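Cytochrome c (Rhodothermus marinus, PDB 6CUN) binds heme c covalently and, in this engineered form, acts as a carbene transferase that makes silicon-carbon bonds; the natural protein probably carries electrons. Local coordinates at residues D8-A13 with G67-M72; I16-Q21 with I71-L76. The protein carries 3 engineered substitutions. All coordinates share one frame; numbering follows the deposited sequence.

Contact 1 (D8-A13 with G67-M72); sequences DPEALA and GPVYIM. With HEC (heme c), chain B.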
loop_
_atom_site.group_PDB
_atom_site.type_symbol
_atom_site.label_atom_id
_atom_site.label_comp_id
_atom_site.label_asym_id
_atom_site.label_seq_id
_atom_site.Cartn_x
_atom_site.Cartn_y
_atom_site.Cartn_z
ATOM N N ASP A 8 12.526 7.569 8.827
ATOM C CA ASP A 8 12.541 6.446 9.804
ATOM C C ASP A 8 11.691 5.291 9.252
ATOM O O ASP A 8 12.246 4.289 8.870
ATOM C CB ASP A 8 12.098 6.896 11.210
ATOM N N PRO A 9 10.353 5.434 9.187
ATOM C CA PRO A 9 9.606 4.237 8.829
ATOM C C PRO A 9 9.858 3.759 7.416
ATOM O O PRO A 9 9.670 2.562 7.148
ATOM C CB PRO A 9 8.139 4.669 8.955
ATOM C CG PRO A 9 8.179 6.133 8.849
ATOM C CD PRO A 9 9.441 6.541 9.542
ATOM N N GLU A 10 10.232 4.651 6.490
ATOM C CA GLU A 10 10.562 4.207 5.124
ATOM C C GLU A 10 11.847 3.389 5.127
ATOM O O GLU A 10 11.979 2.461 4.334
ATOM C CB GLU A 10 10.666 5.382 4.138
ATOM C CG GLU A 10 9.324 5.970 3.691
ATOM C CD GLU A 10 8.592 5.018 2.749
ATOM O OE1 GLU A 10 8.898 5.061 1.505
ATOM O OE2 GLU A 10 7.833 4.169 3.263
ATOM N N ALA A 11 12.836 3.803 5.892
ATOM C CA ALA A 11 14.111 3.062 5.943
ATOM C C ALA A 11 13.891 1.662 6.496
ATOM O O ALA A 11 14.394 0.675 5.944
ATOM C CB ALA A 11 15.147 3.813 6.746
ATOM N N LEU A 12 13.064 1.526 7.529
ATOM C CA LEU A 12 12.814 0.197 8.049
ATOM C C LEU A 12 12.025 -0.618 7.031
ATOM O O LEU A 12 12.303 -1.811 6.878
ATOM C CB LEU A 12 12.071 0.213 9.387
ATOM C CG LEU A 12 12.011 -1.195 10.040
ATOM C CD1 LEU A 12 13.239 -2.125 9.994
ATOM C CD2 LEU A 12 11.630 -1.008 11.496
ATOM N N ALA A 13 11.030 0.006 6.351
ATOM C CA ALA A 13 10.313 -0.707 5.292
ATOM C C ALA A 13 11.288 -1.193 4.200
ATOM O O ALA A 13 11.156 -2.319 3.713
ATOM C CB ALA A 13 9.221 0.158 4.696
ATOM N N GLY A 67 4.809 6.387 3.321
ATOM C CA GLY A 67 5.624 6.481 2.102
ATOM C C GLY A 67 5.463 5.302 1.186
ATOM O O GLY A 67 4.829 4.313 1.514
ATOM N N PRO A 68 6.042 5.398 -0.004
ATOM C CA PRO A 68 5.805 4.415 -1.034
ATOM C C PRO A 68 6.470 3.080 -0.766
ATOM O O PRO A 68 5.929 2.063 -1.186
ATOM C CB PRO A 68 6.360 5.093 -2.276
ATOM C CG PRO A 68 7.404 6.036 -1.751
ATOM C CD PRO A 68 6.802 6.553 -0.486
ATOM N N VAL A 69 7.620 3.062 -0.109
ATOM C CA VAL A 69 8.281 1.769 0.169
ATOM C C VAL A 69 7.477 0.967 1.182
ATOM O O VAL A 69 7.251 -0.237 0.996
ATOM C CB VAL A 69 9.736 1.978 0.627
ATOM C CG1 VAL A 69 10.387 0.661 0.941
ATOM C CG2 VAL A 69 10.524 2.713 -0.431
ATOM N N TYR A 70 6.968 1.624 2.208
ATOM C CA TYR A 70 6.067 0.952 3.160
ATOM C C TYR A 70 4.844 0.372 2.445
ATOM O O TYR A 70 4.440 -0.757 2.694
ATOM C CB TYR A 70 5.671 1.945 4.242
ATOM C CG TYR A 70 4.606 1.481 5.210
ATOM C CD1 TYR A 70 3.256 1.618 4.913
ATOM C CD2 TYR A 70 4.929 0.848 6.416
ATOM C CE1 TYR A 70 2.266 1.238 5.785
ATOM C CE2 TYR A 70 3.913 0.441 7.278
ATOM C CZ TYR A 70 2.607 0.637 6.931
ATOM O OH TYR A 70 1.613 0.271 7.835
ATOM N N ILE A 71 4.221 1.193 1.594
ATOM C CA ILE A 71 3.004 0.733 0.922
ATOM C C ILE A 71 3.317 -0.459 0.009
ATOM O O ILE A 71 2.595 -1.453 -0.036
ATOM C CB ILE A 71 2.315 1.889 0.178
ATOM C CG1 ILE A 71 1.825 2.949 1.180
ATOM C CG2 ILE A 71 1.221 1.364 -0.695
ATOM C CD1 ILE A 71 1.417 4.227 0.529
ATOM N N MET A 72 4.402 -0.336 -0.764
ATOM C CA MET A 72 4.742 -1.399 -1.671
ATOM C C MET A 72 5.058 -2.695 -0.926
ATOM O O MET A 72 4.616 -3.799 -1.333
ATOM C CB MET A 72 5.977 -1.058 -2.523
ATOM C CG MET A 72 5.680 -0.022 -3.581
ATOM S SD MET A 72 4.664 -0.548 -4.922
ATOM C CE MET A 72 5.846 -1.574 -5.779
HETATM FE FE HEC B . -4.469 -4.445 3.250
HETATM C CHA HEC B . -3.292 -2.953 6.105
HETATM C CHB HEC B . -2.988 -2.049 1.403
HETATM C CHC HEC B . -5.372 -6.108 0.441
HETATM C CHD HEC B . -6.317 -6.585 5.121
HETATM N NA HEC B . -3.348 -2.844 3.665
HETATM C C1A HEC B . -2.944 -2.360 4.896
HETATM C C2A HEC B . -2.104 -1.186 4.724
HETATM C C3A HEC B . -2.011 -0.991 3.401
HETATM C C4A HEC B . -2.809 -1.978 2.743
HETATM C CMA HEC B . -1.217 0.097 2.676
HETATM C CAA HEC B . -1.487 -0.365 5.861
HETATM C CBA HEC B . -2.363 0.851 6.133
HETATM C CGA HEC B . -1.747 1.931 6.979
HETATM O O1A HEC B . -2.441 2.916 7.345
HETATM O O2A HEC B . -0.518 1.869 7.229
HETATM N NB HEC B . -4.240 -4.127 1.320
HETATM C C1B HEC B . -3.676 -3.004 0.723
HETATM C C2B HEC B . -3.850 -3.077 -0.698
HETATM C C3B HEC B . -4.483 -4.217 -0.991
HETATM C C4B HEC B . -4.748 -4.888 0.265
HETATM C CMB HEC B . -3.377 -1.992 -1.645
HETATM C CAB HEC B . -4.900 -4.754 -2.387
HETATM C CBB HEC B . -3.589 -5.173 -3.131
HETATM N NC HEC B . -5.577 -6.054 2.854
HETATM C C1C HEC B . -5.848 -6.591 1.627
HETATM C C2C HEC B . -6.771 -7.702 1.755
HETATM C C3C HEC B . -7.050 -7.821 3.062
HETATM C C4C HEC B . -6.296 -6.818 3.772
HETATM C CMC HEC B . -7.287 -8.496 0.576
HETATM C CAC HEC B . -8.137 -8.779 3.677
HETATM C CBC HEC B . -7.867 -10.258 3.425
HETATM N ND HEC B . -4.741 -4.731 5.184
HETATM C C1D HEC B . -5.575 -5.685 5.795
HETATM C C2D HEC B . -5.479 -5.548 7.217
HETATM C C3D HEC B . -4.648 -4.547 7.491
HETATM C C4D HEC B . -4.164 -4.014 6.224
HETATM C CMD HEC B . -6.280 -6.456 8.182
HETATM C CAD HEC B . -4.216 -4.041 8.873
HETATM C CBD HEC B . -3.029 -4.857 9.376
HETATM C CGD HEC B . -3.366 -6.280 9.737
HETATM O O1D HEC B . -4.201 -6.424 10.721
HETATM O O2D HEC B . -2.914 -7.295 9.155
HETATM O O HOH W 1 6.349 5.045 5.467
#

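Contact 2 (I16-Q21 with I71-L76); sequences IGPVKQ and IMNTML. Engineered in segment 71-76: Thr74 (natural residue Val). With HEC (heme c), chain B; CA1 (ethyl propionate), chain C.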
loop_
_atom_site.group_PDB
_atom_site.type_symbol
_atom_site.label_atom_id
_atom_site.label_comp_id
_atom_site.label_asym_id
_atom_site.label_seq_id
_atom_site.Cartn_x
_atom_site.Cartn_y
_atom_site.Cartn_z
ATOM N N ILE A 16 13.242 -4.283 5.340
ATOM C CA ILE A 16 12.378 -5.473 5.316
ATOM C C ILE A 16 12.245 -5.981 3.878
ATOM O O ILE A 16 12.310 -7.177 3.636
ATOM C CB ILE A 16 11.027 -5.152 5.954
ATOM C CG1 ILE A 16 11.241 -4.954 7.471
ATOM C CG2 ILE A 16 9.980 -6.228 5.625
ATOM C CD1 ILE A 16 10.134 -4.218 8.140
ATOM N N GLY A 17 12.026 -5.054 2.942
ATOM C CA GLY A 17 12.018 -5.376 1.543
ATOM C C GLY A 17 10.720 -6.033 1.094
ATOM O O GLY A 17 9.796 -6.257 1.890
ATOM N N PRO A 18 10.657 -6.388 -0.194
ATOM C CA PRO A 18 11.756 -6.370 -1.169
ATOM C C PRO A 18 12.044 -5.066 -1.795
ATOM O O PRO A 18 13.177 -4.828 -2.282
ATOM C CB PRO A 18 11.297 -7.368 -2.217
ATOM C CG PRO A 18 9.810 -7.232 -2.183
ATOM C CD PRO A 18 9.492 -7.105 -0.717
ATOM N N VAL A 19 11.104 -4.159 -1.839
ATOM C CA VAL A 19 11.326 -2.890 -2.462
ATOM C C VAL A 19 12.209 -2.024 -1.542
ATOM O O VAL A 19 12.048 -2.020 -0.336
ATOM C CB VAL A 19 9.995 -2.163 -2.775
ATOM C CG1 VAL A 19 10.191 -0.775 -3.309
ATOM C CG2 VAL A 19 9.224 -3.007 -3.767
ATOM N N LYS A 20 13.177 -1.339 -2.144
ATOM C CA LYS A 20 14.132 -0.510 -1.421
ATOM C C LYS A 20 13.949 0.976 -1.616
ATOM O O LYS A 20 14.275 1.757 -0.730
ATOM C CB LYS A 20 15.562 -0.919 -1.830
ATOM C CG LYS A 20 15.848 -2.383 -1.630
ATOM C CD LYS A 20 15.851 -2.806 -0.177
ATOM C CE LYS A 20 15.923 -4.280 0.029
ATOM N NZ LYS A 20 16.072 -4.642 1.459
ATOM N N GLN A 21 13.450 1.370 -2.776
ATOM C CA GLN A 21 13.312 2.786 -3.155
ATOM C C GLN A 21 12.194 2.869 -4.158
ATOM O O GLN A 21 12.087 1.959 -4.976
ATOM C CB GLN A 21 14.625 3.309 -3.780
ATOM N N ILE A 71 4.221 1.193 1.594
ATOM C CA ILE A 71 3.004 0.733 0.922
ATOM C C ILE A 71 3.317 -0.459 0.009
ATOM O O ILE A 71 2.595 -1.453 -0.036
ATOM C CB ILE A 71 2.315 1.889 0.178
ATOM C CG1 ILE A 71 1.825 2.949 1.180
ATOM C CG2 ILE A 71 1.221 1.364 -0.695
ATOM C CD1 ILE A 71 1.417 4.227 0.529
ATOM N N MET A 72 4.402 -0.336 -0.764
ATOM C CA MET A 72 4.742 -1.399 -1.671
ATOM C C MET A 72 5.058 -2.695 -0.926
ATOM O O MET A 72 4.616 -3.799 -1.333
ATOM C CB MET A 72 5.977 -1.058 -2.523
ATOM C CG MET A 72 5.680 -0.022 -3.581
ATOM S SD MET A 72 4.664 -0.548 -4.922
ATOM C CE MET A 72 5.846 -1.574 -5.779
ATOM N N ASN A 73 5.819 -2.614 0.153
ATOM C CA ASN A 73 6.209 -3.816 0.866
ATOM C C ASN A 73 5.073 -4.400 1.701
ATOM O O ASN A 73 5.082 -5.588 1.978
ATOM C CB ASN A 73 7.479 -3.612 1.657
ATOM C CG ASN A 73 8.675 -3.487 0.742
ATOM O OD1 ASN A 73 8.637 -3.932 -0.407
ATOM N ND2 ASN A 73 9.775 -2.884 1.232
ATOM N N THR A 74 4.075 -3.574 2.051
ATOM C CA THR A 74 2.843 -4.131 2.644
ATOM C C THR A 74 2.163 -5.072 1.656
ATOM O O THR A 74 1.734 -6.164 2.007
ATOM C CB THR A 74 1.934 -3.001 3.061
ATOM O OG1 THR A 74 2.524 -2.299 4.149
ATOM C CG2 THR A 74 0.617 -3.557 3.534
ATOM N N MET A 75 2.108 -4.663 0.377
ATOM C CA MET A 75 1.538 -5.526 -0.638
ATOM C C MET A 75 2.407 -6.728 -0.994
ATOM O O MET A 75 1.909 -7.828 -1.248
ATOM C CB MET A 75 1.276 -4.737 -1.932
ATOM C CG MET A 75 0.085 -3.823 -1.852
ATOM S SD MET A 75 -0.247 -2.990 -3.414
ATOM C CE MET A 75 0.669 -1.492 -3.160
ATOM N N LEU A 76 3.709 -6.526 -1.042
ATOM C CA LEU A 76 4.601 -7.545 -1.567
ATOM C C LEU A 76 5.207 -8.462 -0.513
ATOM O O LEU A 76 5.662 -9.576 -0.812
ATOM C CB LEU A 76 5.703 -6.902 -2.386
ATOM C CG LEU A 76 5.210 -6.167 -3.596
ATOM C CD1 LEU A 76 6.355 -5.352 -4.158
ATOM C CD2 LEU A 76 4.692 -7.142 -4.626
HETATM FE FE HEC B . -4.469 -4.445 3.250
HETATM C CHA HEC B . -3.292 -2.953 6.105
HETATM C CHB HEC B . -2.988 -2.049 1.403
HETATM C CHC HEC B . -5.372 -6.108 0.441
HETATM C CHD HEC B . -6.317 -6.585 5.121
HETATM N NA HEC B . -3.348 -2.844 3.665
HETATM C C1A HEC B . -2.944 -2.360 4.896
HETATM C C2A HEC B . -2.104 -1.186 4.724
HETATM C C3A HEC B . -2.011 -0.991 3.401
HETATM C C4A HEC B . -2.809 -1.978 2.743
HETATM C CMA HEC B . -1.217 0.097 2.676
HETATM C CAA HEC B . -1.487 -0.365 5.861
HETATM C CBA HEC B . -2.363 0.851 6.133
HETATM C CGA HEC B . -1.747 1.931 6.979
HETATM O O1A HEC B . -2.441 2.916 7.345
HETATM O O2A HEC B . -0.518 1.869 7.229
HETATM N NB HEC B . -4.240 -4.127 1.320
HETATM C C1B HEC B . -3.676 -3.004 0.723
HETATM C C2B HEC B . -3.850 -3.077 -0.698
HETATM C C3B HEC B . -4.483 -4.217 -0.991
HETATM C C4B HEC B . -4.748 -4.888 0.265
HETATM C CMB HEC B . -3.377 -1.992 -1.645
HETATM C CAB HEC B . -4.900 -4.754 -2.387
HETATM C CBB HEC B . -3.589 -5.173 -3.131
HETATM N NC HEC B . -5.577 -6.054 2.854
HETATM C C1C HEC B . -5.848 -6.591 1.627
HETATM C C2C HEC B . -6.771 -7.702 1.755
HETATM C C3C HEC B . -7.050 -7.821 3.062
HETATM C C4C HEC B . -6.296 -6.818 3.772
HETATM C CMC HEC B . -7.287 -8.496 0.576
HETATM C CAC HEC B . -8.137 -8.779 3.677
HETATM C CBC HEC B . -7.867 -10.258 3.425
HETATM N ND HEC B . -4.741 -4.731 5.184
HETATM C C1D HEC B . -5.575 -5.685 5.795
HETATM C C2D HEC B . -5.479 -5.548 7.217
HETATM C C3D HEC B . -4.648 -4.547 7.491
HETATM C C4D HEC B . -4.164 -4.014 6.224
HETATM C CMD HEC B . -6.280 -6.456 8.182
HETATM C CAD HEC B . -4.216 -4.041 8.873
HETATM C CBD HEC B . -3.029 -4.857 9.376
HETATM C CGD HEC B . -3.366 -6.280 9.737
HETATM O O1D HEC B . -4.201 -6.424 10.721
HETATM O O2D HEC B . -2.914 -7.295 9.155
HETATM C CX5 CA1 C . -1.969 -5.675 1.891
HETATM C CX6 CA1 C . -2.885 -5.524 3.078
HETATM C CX7 CA1 C . -2.479 -6.290 4.207
HETATM O OX8 CA1 C . -2.896 -7.407 4.445
HETATM O OX9 CA1 C . -1.558 -5.650 5.079
HETATM C CJ1 CA1 C . -1.188 -6.275 6.319
HETATM C CJ2 CA1 C . 0.198 -6.820 6.171
#

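Contact 1 (D8-A13 with G67-M72)
Glu10 reaches from helix 9-16 to the first turn of helix 68-76 and takes two backbone N-H groups at once. Val69 N donates to Glu10 OE1 at 2.9 Å, with an N-H...O angle of 154°. Tyr70 N donates to Glu10 OE2, also at 2.9 Å. Both oxygens use their syn lone pairs, so the carboxylate works as a two-pronged clamp and its rotation is fixed. The side chain bends at chi2, which brings the carboxylate over to the neighbouring helix. A water adds a third grip: it donates to Glu10 OE2 at 2.8 Å and accepts from Gly67 N. The negative group at the N-terminus of a helix would probably be favoured by the helix dipole.

Packing around the clamp is close. Glu10 CD lies 3.4 Å from Gly67 CA, and a side chain at Gly67 would run into it. Pro68 CD sits beside Glu10 OE1 at 3.3 Å. One turn further along, Ala13 CB rests on the backbone of Tyr70, 3.6 Å from its CA. Val69 CG1 packs against Ala13 CB at 4.0 Å. The short helix segments run at 42° to each other.

The heme is reached through Tyr70. Its CG stands anti to the backbone N (chi1 172°), which carries the ring away from Glu10 and toward the heme. Tyr70 OH donates to heme O2A at 2.7 Å, and this propionate oxygen lies near the ring plane, at the ring edge. Arg65 and Arg66 also hydrogen-bond to the heme. His85 meets the Tyr70 ring edge-to-face. A glutamate carboxylate thus takes the backbone N-H groups of the first turn of helix 68-76, whose N-cap residue is Gly67, at the propionate side of a cytochrome c heme pocket.

Contact 2 (I16-Q21 with I71-L76)
Asn73 of helix 68-76 holds the loop of residues 17-19 with its side-chain amide, which pairs with both backbone polar groups of Val19. This is a ring of two hydrogen bonds between an amide and one residue's N-H and C=O, in a cytochrome c fold. Val19 N donates to Asn73 OD1 at 2.9 Å, in the carbonyl plane and on a lone pair. Asn73 ND2 returns a bond to Val19 O at 2.9 Å, with an N-H...O angle of 162°. ND2 also bonds to Ala13 O, so both its hydrogens have acceptors.

This part is tight and buried. The amide carbon, Asn73 CG, lies 3.2 Å from Gly17 O. Gly17, the first residue past helix 9-16, has a positive phi, and the cis peptide before Pro18 turns the chain here. Gly17 O is bonded to Asn77 instead. Replacing Asn73 by alanine removes the amide, and would probably leave Val19 N, Val19 O and Ala13 O without this partner and let the loop shift.

The outer side is looser and apolar. Pro18 is exposed, and its ring crosses Leu76 at about a right angle, with Pro18 CG 4.1 Å from Leu76 CB. Val19 CG2 stands anti to its own carbonyl carbon, which lets it reach both Met72 CB and Leu76.

The heme lies off another side of the helix. Engineered Thr74, valine in the natural protein, points away from the loop, and its CG2 is 3.4 Å from OX9 of the bound carbene-derived group. On the loop side, Val19 CG2 meets Leu76 CD1 at 3.7 Å.

Contacts 1 and 2 lie on successive turns of helix 68-76, with centres about 7 Å apart. Contact 1 grips the start of this helix; contact 2 grips its later part. Helix 9-16 and the loop after it supply the partners in turn. The two join where Asn73 ND2 probably hydrogen-bonds to Ala13 O at 2.9 Å, and where Val69 CG1 packs on Val19 O at 3.4 Å. Both contacts touch the heme. Contact 1 meets a propionate, whereas contact 2 sets Thr74 CG2 over the face of a pyrrole ring and Met75 SD beside a heme methyl. Thr74 alone of their residues belongs to the ethyl propionate pocket; the Tyr70 side chain stays about 7 Å from that ligand.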